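Local coordinates for heme oxygenase (PDB 5KZL), which catalyses the oxidative opening of heme, which in heme oxygenases yields biliverdin, carbon monoxide and free iron, and is linked to virulence in Leptospira interrogans, at residues M8-L14 against K191-L195; E61-N65 against I114-S118; Y75-L79 against F173-Y177; G140-K144 against I159-E163. The protein carries 1 engineered substitution. One frame throughout, in Å; residues are numbered along the deposited sequence.

Contact 1 of 4, residues M8-L14 against K191-L195; sequences MSLATIL and KQSIL
Ahead of helix 10-17 the chain is extended, and the carbonyl of Met8 receives a hydrogen bond from the extended tail of Lys191 (chi1 m, chi2 to chi4 t), NZ to Met8 O 2.8 Å; NZ is also in a salt bridge with Asp188. Ser9 (chi1 t) is the N-cap: its OG accepts from Thr12 N at 3.1 Å and is also hydrogen-bonded to Asp182. Leu10 (t,p) turns toward segment 191-195, its CD1 3.9 Å from Lys191 CB and its CD2 4.2 Å from Ile194 CD1; one water joins Leu10 N (2.9 Å) to Lys191 NZ (3.1 Å). The helical segments run roughly the same way, crossing at -36° with axes 9.8 Å apart, so the N-terminal helix packs on the start of the last long helix, 188-210, in this all-helical heme oxygenase fold. The CA pairs Leu10-Lys191 (6.1 Å) and Leu14-Leu195 (5.7 Å) set the register. Ile13 (m,t) lies along the lysine's aliphatic part, CD1 to Lys191 CD 3.9 Å, and meets Leu195 (t,p) CG2 to CD2 at 3.9 Å. Leu14 (m,t) brings CD2 to 3.6 Å from Leu195 CA, beside Tyr130 of helix 125-151.

Contact 2 of 4, residues E61-N65 against I114-S118; sequences ELERN and IRKIS
Glu61, one turn before the end of helix 41-64, and Ser118, on helix 105-120, bury most of this small polar interface, their CA atoms 5.9 Å apart. Ser118 (chi1 t) donates from OG to Glu61 OE1 at 2.6 Å. Glu61 (m,m) holds its carboxylate out into the interface, and Arg64, one turn on, reaches back to it in a salt bridge with two hydrogen bonds, NE to OE1 2.8 Å and NH2 to OE2 3.1 Å, while Glu61 CG rests 3.8 Å from Ile114 CG2. A water links Glu61 OE2 (2.8 Å) to Arg115 NE (3.0 Å). Asn65 (m), the first residue to leave helical angles (-100/22), sends ND2 to Glu61 O at 2.9 Å and, weakly, to Ser118 OG at 2.8 Å; a second water joins its OD1 to Ser118 O, 2.7 Å from each. The network ties the C-terminal end of helix 41-64 to the last turns of helix 105-120. Helix 125-151 lies against both, touching Leu62 and Asn65 through Leu125 and Ile114 through His128.

Contact 3 of 4, residues Y75-L79 against F173-Y177; sequences YFPEL and FKQNY. With HEM (protoporphyrin IX containing Fe), chain B.
The ring of Phe76 (chi1 m), carried by the extended backbone before the 3-10 turn 77-79, fills a hollow lined by Phe173 and Tyr177, one turn apart on helix 170-183. Both helix residues have chi1 t, and Tyr177 N bonds to Phe173 O at 2.8 Å. Phe173 presents its edge to the face of Phe76, centroids 5.0 Å apart and planes at 61°, with Phe76 CD1 to Phe173 CZ at 3.4 Å. Tyr177 lies obliquely to Phe76, its CD2 3.7 Å from Phe76 CE2. The three rings make an aromatic cluster that fastens the loop between helices 41-64 and 82-93 to helix 170-183 in the helical heme oxygenase fold. Backbones remain well separated, CA to CA 8.8 Å for Phe76-Tyr177 and 9.9 Å for Glu78-Phe173, so the rings span the gap. A bond from Leu79 N to Phe76 O (3.0 Å) closes the turn and brings in Leu79 (m,t) as a second bump: CD2 sits 3.8 Å from Phe173 CE1, CD1 4.0 Å from Tyr177 CE2. Glu78 flanks the edge of Phe173, CD to CE2 4.0 Å. Tyr177 OH bonds to Ser129, whereas Lys174 reaches the heme, NZ donating to propionate O2D at 2.9 Å.

Contact 4 of 4, residues G140-K144 against I159-E163; sequences GQILK and ISFYE. With HEM (protoporphyrin IX containing Fe), chain B.
Tyr162 (chi1 m) lays one face of its ring over the backbone of helix 125-151 at Leu143 O and Lys144 N, with CE1 3.6 Å from Leu143 CB and its own CB 3.4 Å from Gly140 O and 3.6 Å from Lys144 CB. It closes the 3-10 turn 160-162, Tyr162 N bonding to Ile159 O at 3.1 Å. The backbones come closest at Gly140, Gly140 CA lying 4.4 Å from Tyr162 CA; an ideal CB on the glycine would come 2.7 Å from Tyr162 O, a clash. The helix is kinked here, the amides of Gln141 and Ile142 lacking bonds to the preceding turn, as in the bent, glycine-rich distal helix of heme oxygenases. On the heme side, Leu143 (m,t) places CD2 3.6 Å from heme CAC, and Ile142 CG2 lies 3.7 Å from CBC. Lys144 (chi1 p, then extended) runs past Ile159, CD to CD1 4.1 Å, and ends in a salt bridge, NZ to Glu163 OE2 2.8 Å; its NZ also donates to Gln141 OE1 at 2.9 Å. A water spans Gln141 OE1 and Tyr162 O, 2.7 Å from each. Tyr162 OH bonds to Tyr44, and Phe34 of helix 29-36 touches both Leu143 and Tyr162.

Contact 1 joins the N-terminal segment to the start of the last helix, 188-210, and the other three are nested within the loop it closes. Contacts 2 and 3 alternate along the sequence and touch, Glu63 OE2 lying 3.4 Å from Tyr75 CE1, with centres 18 Å apart. Contact 4 is nested inside contact 3 and follows contact 2; contacts 2 and 4 have centres 25 Å apart, on opposite sides of the chain's centre. Helix 125-151 supplies one segment of contact 4 and packs against the other three contacts. Contacts 3 and 4, centres 16 Å apart, both reach the heme, one at a propionate and the other beside the porphyrin, so loop packing and cofactor binding share helices.

Contact 1 of 4, residues M8-L14 against K191-L195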
# COMPACT_ATOMS: atom_id res chain seq x y z
N MET A 8 10.57 -19.98 -10.78
CA MET A 8 9.21 -20.45 -10.52
C MET A 8 8.20 -19.28 -10.39
O MET A 8 8.47 -18.19 -10.90
CB MET A 8 9.14 -21.44 -9.35
CG MET A 8 10.11 -21.17 -8.26
SD MET A 8 9.24 -20.93 -6.71
CE MET A 8 10.62 -20.36 -5.66
N SER A 9 7.04 -19.53 -9.75
CA SER A 9 5.92 -18.60 -9.65
C SER A 9 6.29 -17.27 -9.01
O SER A 9 6.79 -17.25 -7.88
CB SER A 9 4.74 -19.28 -8.94
OG SER A 9 3.89 -18.38 -8.23
N LEU A 10 6.04 -16.14 -9.74
CA LEU A 10 6.34 -14.81 -9.20
C LEU A 10 5.57 -14.58 -7.88
O LEU A 10 6.16 -14.03 -6.94
CB LEU A 10 6.02 -13.69 -10.23
CG LEU A 10 6.17 -12.22 -9.72
CD1 LEU A 10 7.60 -11.93 -9.23
CD2 LEU A 10 5.74 -11.23 -10.79
N ALA A 11 4.28 -15.00 -7.80
CA ALA A 11 3.50 -14.80 -6.57
C ALA A 11 4.17 -15.54 -5.40
O ALA A 11 4.29 -14.98 -4.31
CB ALA A 11 2.07 -15.29 -6.75
N THR A 12 4.70 -16.75 -5.67
CA THR A 12 5.41 -17.57 -4.67
C THR A 12 6.77 -16.92 -4.30
O THR A 12 7.12 -16.85 -3.12
CB THR A 12 5.53 -19.01 -5.21
OG1 THR A 12 4.21 -19.56 -5.29
CG2 THR A 12 6.41 -19.91 -4.34
N ILE A 13 7.53 -16.46 -5.31
CA ILE A 13 8.84 -15.79 -5.14
C ILE A 13 8.70 -14.59 -4.19
O ILE A 13 9.51 -14.42 -3.28
CB ILE A 13 9.46 -15.41 -6.52
CG1 ILE A 13 10.04 -16.66 -7.21
CG2 ILE A 13 10.54 -14.31 -6.37
CD1 ILE A 13 10.21 -16.52 -8.70
N LEU A 14 7.68 -13.77 -4.43
CA LEU A 14 7.42 -12.59 -3.61
C LEU A 14 6.97 -12.97 -2.21
O LEU A 14 7.46 -12.38 -1.26
CB LEU A 14 6.39 -11.66 -4.29
CG LEU A 14 6.82 -11.06 -5.63
CD1 LEU A 14 5.73 -10.15 -6.21
CD2 LEU A 14 8.13 -10.30 -5.49
N LYS A 191 12.01 -11.57 -12.47
CA LYS A 191 11.25 -11.80 -11.23
C LYS A 191 12.12 -11.49 -10.01
O LYS A 191 11.63 -10.94 -9.03
CB LYS A 191 10.72 -13.24 -11.15
CG LYS A 191 9.66 -13.55 -12.17
CD LYS A 191 9.38 -15.04 -12.18
CE LYS A 191 8.58 -15.44 -13.38
NZ LYS A 191 8.39 -16.93 -13.40
N GLN A 192 13.44 -11.81 -10.10
CA GLN A 192 14.40 -11.48 -9.04
C GLN A 192 14.51 -9.97 -8.81
O GLN A 192 14.59 -9.54 -7.65
CB GLN A 192 15.78 -12.09 -9.31
CG GLN A 192 15.86 -13.57 -8.99
CD GLN A 192 15.54 -13.87 -7.54
OE1 GLN A 192 16.16 -13.35 -6.59
NE2 GLN A 192 14.53 -14.65 -7.33
N SER A 193 14.49 -9.18 -9.91
CA SER A 193 14.52 -7.70 -9.83
C SER A 193 13.22 -7.21 -9.18
O SER A 193 13.25 -6.27 -8.36
CB SER A 193 14.67 -7.09 -11.22
OG SER A 193 15.92 -7.42 -11.81
N ILE A 194 12.07 -7.88 -9.48
CA ILE A 194 10.77 -7.52 -8.87
C ILE A 194 10.83 -7.84 -7.36
O ILE A 194 10.40 -7.01 -6.55
CB ILE A 194 9.54 -8.15 -9.60
CG1 ILE A 194 9.43 -7.61 -11.07
CG2 ILE A 194 8.22 -7.83 -8.83
CD1 ILE A 194 8.58 -8.44 -12.00
N LEU A 195 11.43 -8.99 -6.98
CA LEU A 195 11.63 -9.32 -5.56
C LEU A 195 12.53 -8.26 -4.84
O LEU A 195 12.18 -7.79 -3.75
CB LEU A 195 12.20 -10.76 -5.41
CG LEU A 195 12.57 -11.23 -4.01
CD1 LEU A 195 11.38 -11.16 -3.03
CD2 LEU A 195 13.18 -12.63 -4.05
O HOH W 1 5.48 -16.37 -12.59

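Contact 2 of 4, residues E61-N65 against I114-S118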
# COMPACT_ATOMS: atom_id res chain seq x y z
N GLU A 61 1.48 7.00 -11.41
CA GLU A 61 2.45 6.21 -12.16
C GLU A 61 1.86 4.92 -12.75
O GLU A 61 2.20 4.57 -13.88
CB GLU A 61 3.71 5.96 -11.30
CG GLU A 61 4.43 7.24 -10.86
CD GLU A 61 4.57 8.35 -11.90
OE1 GLU A 61 4.86 8.05 -13.08
OE2 GLU A 61 4.37 9.52 -11.53
N LEU A 62 0.96 4.23 -12.03
CA LEU A 62 0.30 3.03 -12.57
C LEU A 62 -0.63 3.40 -13.74
O LEU A 62 -0.72 2.65 -14.71
CB LEU A 62 -0.46 2.27 -11.47
CG LEU A 62 0.42 1.49 -10.47
CD1 LEU A 62 -0.42 1.02 -9.30
CD2 LEU A 62 1.13 0.28 -11.16
N GLU A 63 -1.29 4.57 -13.65
CA GLU A 63 -2.16 5.05 -14.73
C GLU A 63 -1.32 5.43 -15.93
O GLU A 63 -1.67 5.07 -17.06
CB GLU A 63 -3.00 6.25 -14.24
CG GLU A 63 -4.20 5.84 -13.41
CD GLU A 63 -5.27 5.13 -14.22
OE1 GLU A 63 -5.78 5.76 -15.17
OE2 GLU A 63 -5.55 3.94 -13.94
N ARG A 64 -0.18 6.11 -15.69
CA ARG A 64 0.75 6.52 -16.75
C ARG A 64 1.27 5.31 -17.51
O ARG A 64 1.35 5.35 -18.75
CB ARG A 64 1.94 7.27 -16.15
CG ARG A 64 2.75 8.07 -17.19
CD ARG A 64 3.95 8.83 -16.63
NE ARG A 64 3.72 9.42 -15.30
CZ ARG A 64 3.10 10.58 -15.07
NH1 ARG A 64 2.64 11.30 -16.09
NH2 ARG A 64 2.93 11.01 -13.83
N ASN A 65 1.59 4.22 -16.79
CA ASN A 65 2.13 3.00 -17.37
C ASN A 65 1.11 1.89 -17.56
O ASN A 65 1.52 0.73 -17.69
CB ASN A 65 3.32 2.51 -16.53
CG ASN A 65 4.48 3.46 -16.56
OD1 ASN A 65 5.14 3.66 -17.59
ND2 ASN A 65 4.65 4.17 -15.47
N ILE A 114 8.99 5.93 -6.23
CA ILE A 114 7.90 5.58 -7.13
C ILE A 114 8.05 6.29 -8.48
O ILE A 114 7.89 5.66 -9.54
CB ILE A 114 6.52 5.89 -6.46
CG1 ILE A 114 6.27 4.99 -5.25
CG2 ILE A 114 5.36 5.79 -7.49
CD1 ILE A 114 5.24 5.61 -4.22
N ARG A 115 8.30 7.59 -8.43
CA ARG A 115 8.45 8.40 -9.64
C ARG A 115 9.59 7.95 -10.52
O ARG A 115 9.40 7.79 -11.71
CB ARG A 115 8.59 9.88 -9.26
CG ARG A 115 7.29 10.42 -8.72
CD ARG A 115 7.44 11.80 -8.15
NE ARG A 115 6.13 12.37 -7.83
CZ ARG A 115 5.95 13.55 -7.24
NH1 ARG A 115 6.99 14.26 -6.84
NH2 ARG A 115 4.72 14.00 -7.00
N LYS A 116 10.78 7.76 -9.93
CA LYS A 116 11.99 7.36 -10.63
C LYS A 116 11.90 5.95 -11.21
O LYS A 116 12.36 5.71 -12.34
CB LYS A 116 13.20 7.55 -9.71
CG LYS A 116 13.56 9.01 -9.45
CD LYS A 116 14.51 9.55 -10.51
CE LYS A 116 14.97 10.96 -10.24
NZ LYS A 116 13.90 11.96 -10.48
N ILE A 117 11.26 5.02 -10.48
CA ILE A 117 11.01 3.66 -10.95
C ILE A 117 10.07 3.71 -12.14
O ILE A 117 10.36 3.12 -13.18
CB ILE A 117 10.48 2.77 -9.78
CG1 ILE A 117 11.64 2.40 -8.83
CG2 ILE A 117 9.73 1.50 -10.27
CD1 ILE A 117 12.68 1.42 -9.42
N SER A 118 8.98 4.46 -12.02
CA SER A 118 8.01 4.59 -13.09
C SER A 118 8.66 5.08 -14.37
O SER A 118 8.34 4.56 -15.43
CB SER A 118 6.92 5.55 -12.67
OG SER A 118 6.07 5.86 -13.77
O HOH W 2 3.89 10.70 -9.01
O HOH W 3 7.53 4.94 -17.97

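Contact 3 of 4, residues Y75-L79 against F173-Y177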
# COMPACT_ATOMS: atom_id res chain seq x y z
N TYR A 75 -3.54 -4.36 -14.24
CA TYR A 75 -4.24 -3.08 -14.28
C TYR A 75 -5.50 -3.27 -13.45
O TYR A 75 -6.48 -3.88 -13.91
CB TYR A 75 -4.54 -2.65 -15.73
CG TYR A 75 -5.42 -1.42 -15.86
CD1 TYR A 75 -5.06 -0.21 -15.26
CD2 TYR A 75 -6.56 -1.45 -16.65
CE1 TYR A 75 -5.87 0.92 -15.38
CE2 TYR A 75 -7.38 -0.32 -16.79
CZ TYR A 75 -7.02 0.86 -16.15
OH TYR A 75 -7.81 1.97 -16.34
N PHE A 76 -5.43 -2.86 -12.17
CA PHE A 76 -6.53 -3.04 -11.22
C PHE A 76 -6.97 -1.74 -10.52
O PHE A 76 -6.74 -1.59 -9.32
CB PHE A 76 -6.15 -4.12 -10.18
CG PHE A 76 -6.06 -5.55 -10.69
CD1 PHE A 76 -7.18 -6.19 -11.21
CD2 PHE A 76 -4.89 -6.28 -10.55
CE1 PHE A 76 -7.12 -7.54 -11.60
CE2 PHE A 76 -4.82 -7.62 -10.96
CZ PHE A 76 -5.94 -8.23 -11.49
N PRO A 77 -7.72 -0.85 -11.22
CA PRO A 77 -8.20 0.39 -10.56
C PRO A 77 -9.10 0.12 -9.35
O PRO A 77 -9.27 1.02 -8.54
CB PRO A 77 -9.00 1.10 -11.66
CG PRO A 77 -8.49 0.54 -12.93
CD PRO A 77 -8.06 -0.87 -12.65
N GLU A 78 -9.66 -1.11 -9.23
CA GLU A 78 -10.49 -1.54 -8.09
C GLU A 78 -9.73 -1.36 -6.77
O GLU A 78 -10.35 -1.24 -5.71
CB GLU A 78 -10.85 -3.04 -8.19
CG GLU A 78 -11.74 -3.38 -9.37
CD GLU A 78 -11.02 -3.92 -10.59
OE1 GLU A 78 -9.88 -3.49 -10.88
OE2 GLU A 78 -11.67 -4.67 -11.34
N LEU A 79 -8.38 -1.45 -6.84
CA LEU A 79 -7.50 -1.38 -5.67
C LEU A 79 -7.12 0.02 -5.23
O LEU A 79 -6.66 0.17 -4.10
CB LEU A 79 -6.23 -2.20 -5.93
CG LEU A 79 -6.41 -3.70 -6.21
CD1 LEU A 79 -5.11 -4.31 -6.70
CD2 LEU A 79 -6.89 -4.44 -4.95
N PHE A 173 -10.79 -12.26 -5.58
CA PHE A 173 -9.92 -11.23 -6.13
C PHE A 173 -8.46 -11.44 -5.75
O PHE A 173 -7.59 -11.28 -6.59
CB PHE A 173 -10.37 -9.83 -5.71
CG PHE A 173 -9.83 -8.73 -6.60
CD1 PHE A 173 -8.55 -8.23 -6.41
CD2 PHE A 173 -10.61 -8.19 -7.62
CE1 PHE A 173 -8.04 -7.21 -7.24
CE2 PHE A 173 -10.10 -7.18 -8.45
CZ PHE A 173 -8.84 -6.68 -8.24
N LYS A 174 -8.18 -11.82 -4.49
CA LYS A 174 -6.81 -12.11 -4.04
C LYS A 174 -6.21 -13.22 -4.90
O LYS A 174 -5.06 -13.10 -5.34
CB LYS A 174 -6.80 -12.55 -2.57
CG LYS A 174 -6.95 -11.40 -1.56
CD LYS A 174 -7.37 -11.91 -0.18
CE LYS A 174 -6.46 -12.91 0.49
NZ LYS A 174 -7.10 -13.49 1.71
N GLN A 175 -7.00 -14.29 -5.16
CA GLN A 175 -6.58 -15.44 -5.98
C GLN A 175 -6.30 -14.99 -7.40
O GLN A 175 -5.23 -15.29 -7.94
CB GLN A 175 -7.65 -16.55 -5.97
CG GLN A 175 -7.81 -17.24 -4.61
CD GLN A 175 -9.03 -18.12 -4.49
OE1 GLN A 175 -9.96 -18.08 -5.30
NE2 GLN A 175 -9.07 -18.90 -3.43
N ASN A 176 -7.22 -14.18 -7.97
CA ASN A 176 -7.12 -13.64 -9.32
C ASN A 176 -5.89 -12.73 -9.45
O ASN A 176 -5.21 -12.78 -10.46
CB ASN A 176 -8.39 -12.90 -9.70
CG ASN A 176 -9.58 -13.78 -9.96
OD1 ASN A 176 -9.54 -15.01 -9.82
ND2 ASN A 176 -10.68 -13.17 -10.35
N TYR A 177 -5.59 -11.96 -8.39
CA TYR A 177 -4.42 -11.10 -8.32
C TYR A 177 -3.13 -11.93 -8.38
O TYR A 177 -2.21 -11.58 -9.12
CB TYR A 177 -4.45 -10.20 -7.06
CG TYR A 177 -3.29 -9.24 -7.01
CD1 TYR A 177 -2.06 -9.62 -6.46
CD2 TYR A 177 -3.38 -7.96 -7.57
CE1 TYR A 177 -0.96 -8.77 -6.48
CE2 TYR A 177 -2.30 -7.09 -7.57
CZ TYR A 177 -1.08 -7.51 -7.05
OH TYR A 177 -0.01 -6.69 -7.02
CHA HEM B . -0.44 -10.39 3.96
CHB HEM B . 2.01 -6.40 3.20
CHC HEM B . 1.40 -5.27 7.80
CHD HEM B . -1.72 -8.72 8.23
C1A HEM B . 0.26 -9.40 3.37
C2A HEM B . 0.74 -9.46 2.02
C3A HEM B . 1.45 -8.35 1.82
C4A HEM B . 1.40 -7.60 2.99
CMA HEM B . 2.12 -7.93 0.58
CAA HEM B . 0.49 -10.55 1.00
CBA HEM B . 1.41 -11.78 1.20
CGA HEM B . 1.23 -12.73 0.09
O1A HEM B . 2.14 -13.00 -0.63
O2A HEM B . 0.13 -13.22 -0.07
C1B HEM B . 2.09 -5.73 4.40
C2B HEM B . 2.88 -4.53 4.62
C3B HEM B . 2.70 -4.23 5.92
C4B HEM B . 1.80 -5.26 6.48
CMB HEM B . 3.68 -3.76 3.62
CAB HEM B . 3.22 -3.18 6.70
CBB HEM B . 4.16 -2.58 6.18
C1C HEM B . 0.39 -5.99 8.32
C2C HEM B . -0.32 -5.71 9.53
C3C HEM B . -1.22 -6.71 9.63
C4C HEM B . -1.08 -7.56 8.48
CMC HEM B . -0.09 -4.53 10.48
CAC HEM B . -2.15 -6.84 10.73
CBC HEM B . -3.20 -7.54 10.59
C1D HEM B . -1.54 -9.53 7.13
C2D HEM B . -2.24 -10.83 6.95
C3D HEM B . -1.91 -11.26 5.76
C4D HEM B . -0.99 -10.25 5.21
CMD HEM B . -3.18 -11.46 7.91
CAD HEM B . -2.34 -12.57 5.16
CBD HEM B . -3.74 -12.57 4.67
CGD HEM B . -4.14 -13.87 4.05
O1D HEM B . -3.35 -14.66 3.71
O2D HEM B . -5.31 -14.06 3.89
NA HEM B . 0.73 -8.26 3.90
NB HEM B . 1.56 -6.06 5.54
NC HEM B . -0.09 -7.08 7.77
ND HEM B . -0.83 -9.25 6.05
FE HEM B . 0.33 -7.71 5.82
O HOH W 4 -1.48 -6.47 5.21

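Contact 4 of 4, residues G140-K144 against I159-E163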
# COMPACT_ATOMS: atom_id res chain seq x y z
N GLY A 140 -7.16 -5.72 5.18
CA GLY A 140 -8.24 -4.74 5.34
C GLY A 140 -9.33 -5.06 6.33
O GLY A 140 -9.65 -4.24 7.20
N GLN A 141 -9.97 -6.25 6.19
CA GLN A 141 -11.05 -6.61 7.12
C GLN A 141 -10.58 -6.66 8.58
O GLN A 141 -11.28 -6.15 9.46
CB GLN A 141 -11.77 -7.92 6.71
CG GLN A 141 -12.61 -7.77 5.43
CD GLN A 141 -13.61 -6.63 5.48
OE1 GLN A 141 -13.40 -5.57 4.86
NE2 GLN A 141 -14.70 -6.82 6.21
N ILE A 142 -9.37 -7.19 8.82
CA ILE A 142 -8.78 -7.28 10.15
C ILE A 142 -8.42 -5.88 10.68
O ILE A 142 -8.80 -5.54 11.80
CB ILE A 142 -7.55 -8.21 10.18
CG1 ILE A 142 -7.96 -9.67 9.91
CG2 ILE A 142 -6.77 -8.07 11.50
CD1 ILE A 142 -6.81 -10.57 9.51
N LEU A 143 -7.70 -5.09 9.86
CA LEU A 143 -7.22 -3.76 10.23
C LEU A 143 -8.35 -2.76 10.47
O LEU A 143 -8.25 -1.98 11.43
CB LEU A 143 -6.19 -3.24 9.21
CG LEU A 143 -4.81 -3.95 9.21
CD1 LEU A 143 -3.96 -3.50 8.01
CD2 LEU A 143 -4.05 -3.73 10.53
N LYS A 144 -9.44 -2.81 9.67
CA LYS A 144 -10.56 -1.88 9.90
C LYS A 144 -11.20 -2.11 11.28
O LYS A 144 -11.51 -1.13 11.96
CB LYS A 144 -11.58 -1.88 8.76
CG LYS A 144 -12.52 -3.05 8.67
CD LYS A 144 -13.33 -2.90 7.39
CE LYS A 144 -14.59 -3.73 7.39
NZ LYS A 144 -15.25 -3.71 6.05
N ILE A 159 -12.68 4.54 8.09
CA ILE A 159 -12.05 3.27 7.72
C ILE A 159 -12.17 2.99 6.22
O ILE A 159 -11.98 1.83 5.84
CB ILE A 159 -12.65 2.08 8.54
CG1 ILE A 159 -14.21 2.01 8.37
CG2 ILE A 159 -12.20 2.13 10.01
CD1 ILE A 159 -14.85 0.68 8.66
N SER A 160 -12.48 4.01 5.37
CA SER A 160 -12.60 3.79 3.92
C SER A 160 -11.33 3.17 3.34
O SER A 160 -11.41 2.34 2.44
CB SER A 160 -12.98 5.08 3.18
OG SER A 160 -13.16 4.82 1.80
N PHE A 161 -10.14 3.51 3.90
CA PHE A 161 -8.88 2.95 3.42
C PHE A 161 -8.85 1.42 3.38
O PHE A 161 -8.18 0.85 2.53
CB PHE A 161 -7.71 3.52 4.23
CG PHE A 161 -6.34 2.97 3.90
CD1 PHE A 161 -5.83 3.06 2.61
CD2 PHE A 161 -5.54 2.42 4.90
CE1 PHE A 161 -4.54 2.59 2.31
CE2 PHE A 161 -4.24 1.97 4.61
CZ PHE A 161 -3.75 2.07 3.32
N TYR A 162 -9.56 0.77 4.29
CA TYR A 162 -9.56 -0.70 4.38
C TYR A 162 -10.65 -1.38 3.59
O TYR A 162 -10.71 -2.61 3.60
CB TYR A 162 -9.67 -1.12 5.85
CG TYR A 162 -8.64 -0.45 6.73
CD1 TYR A 162 -7.30 -0.80 6.66
CD2 TYR A 162 -9.01 0.56 7.62
CE1 TYR A 162 -6.34 -0.15 7.43
CE2 TYR A 162 -8.06 1.21 8.40
CZ TYR A 162 -6.73 0.83 8.32
OH TYR A 162 -5.78 1.47 9.08
N GLU A 163 -11.52 -0.60 2.92
CA GLU A 163 -12.66 -1.15 2.18
C GLU A 163 -12.55 -1.00 0.67
O GLU A 163 -12.10 0.04 0.15
CB GLU A 163 -13.97 -0.53 2.71
CG GLU A 163 -14.18 -0.70 4.20
CD GLU A 163 -15.60 -0.37 4.62
OE1 GLU A 163 -16.18 0.58 4.05
OE2 GLU A 163 -16.14 -1.06 5.52
CHA HEM B . -0.44 -10.39 3.96
CHB HEM B . 2.01 -6.40 3.20
CHC HEM B . 1.40 -5.27 7.80
CHD HEM B . -1.72 -8.72 8.23
C1A HEM B . 0.26 -9.40 3.37
C2A HEM B . 0.74 -9.46 2.02
C3A HEM B . 1.45 -8.35 1.82
C4A HEM B . 1.40 -7.60 2.99
CMA HEM B . 2.12 -7.93 0.58
CAA HEM B . 0.49 -10.55 1.00
CBA HEM B . 1.41 -11.78 1.20
CGA HEM B . 1.23 -12.73 0.09
O1A HEM B . 2.14 -13.00 -0.63
O2A HEM B . 0.13 -13.22 -0.07
C1B HEM B . 2.09 -5.73 4.40
C2B HEM B . 2.88 -4.53 4.62
C3B HEM B . 2.70 -4.23 5.92
C4B HEM B . 1.80 -5.26 6.48
CMB HEM B . 3.68 -3.76 3.62
CAB HEM B . 3.22 -3.18 6.70
CBB HEM B . 4.16 -2.58 6.18
C1C HEM B . 0.39 -5.99 8.32
C2C HEM B . -0.32 -5.71 9.53
C3C HEM B . -1.22 -6.71 9.63
C4C HEM B . -1.08 -7.56 8.48
CMC HEM B . -0.09 -4.53 10.48
CAC HEM B . -2.15 -6.84 10.73
CBC HEM B . -3.20 -7.54 10.59
C1D HEM B . -1.54 -9.53 7.13
C2D HEM B . -2.24 -10.83 6.95
C3D HEM B . -1.91 -11.26 5.76
C4D HEM B . -0.99 -10.25 5.21
CMD HEM B . -3.18 -11.46 7.91
CAD HEM B . -2.34 -12.57 5.16
CBD HEM B . -3.74 -12.57 4.67
CGD HEM B . -4.14 -13.87 4.05
O1D HEM B . -3.35 -14.66 3.71
O2D HEM B . -5.31 -14.06 3.89
NA HEM B . 0.73 -8.26 3.90
NB HEM B . 1.56 -6.06 5.54
NC HEM B . -0.09 -7.08 7.77
ND HEM B . -0.83 -9.25 6.05
FE HEM B . 0.33 -7.71 5.82
O HOH W 5 -11.53 -5.14 2.93
O HOH W 4 -1.48 -6.47 5.21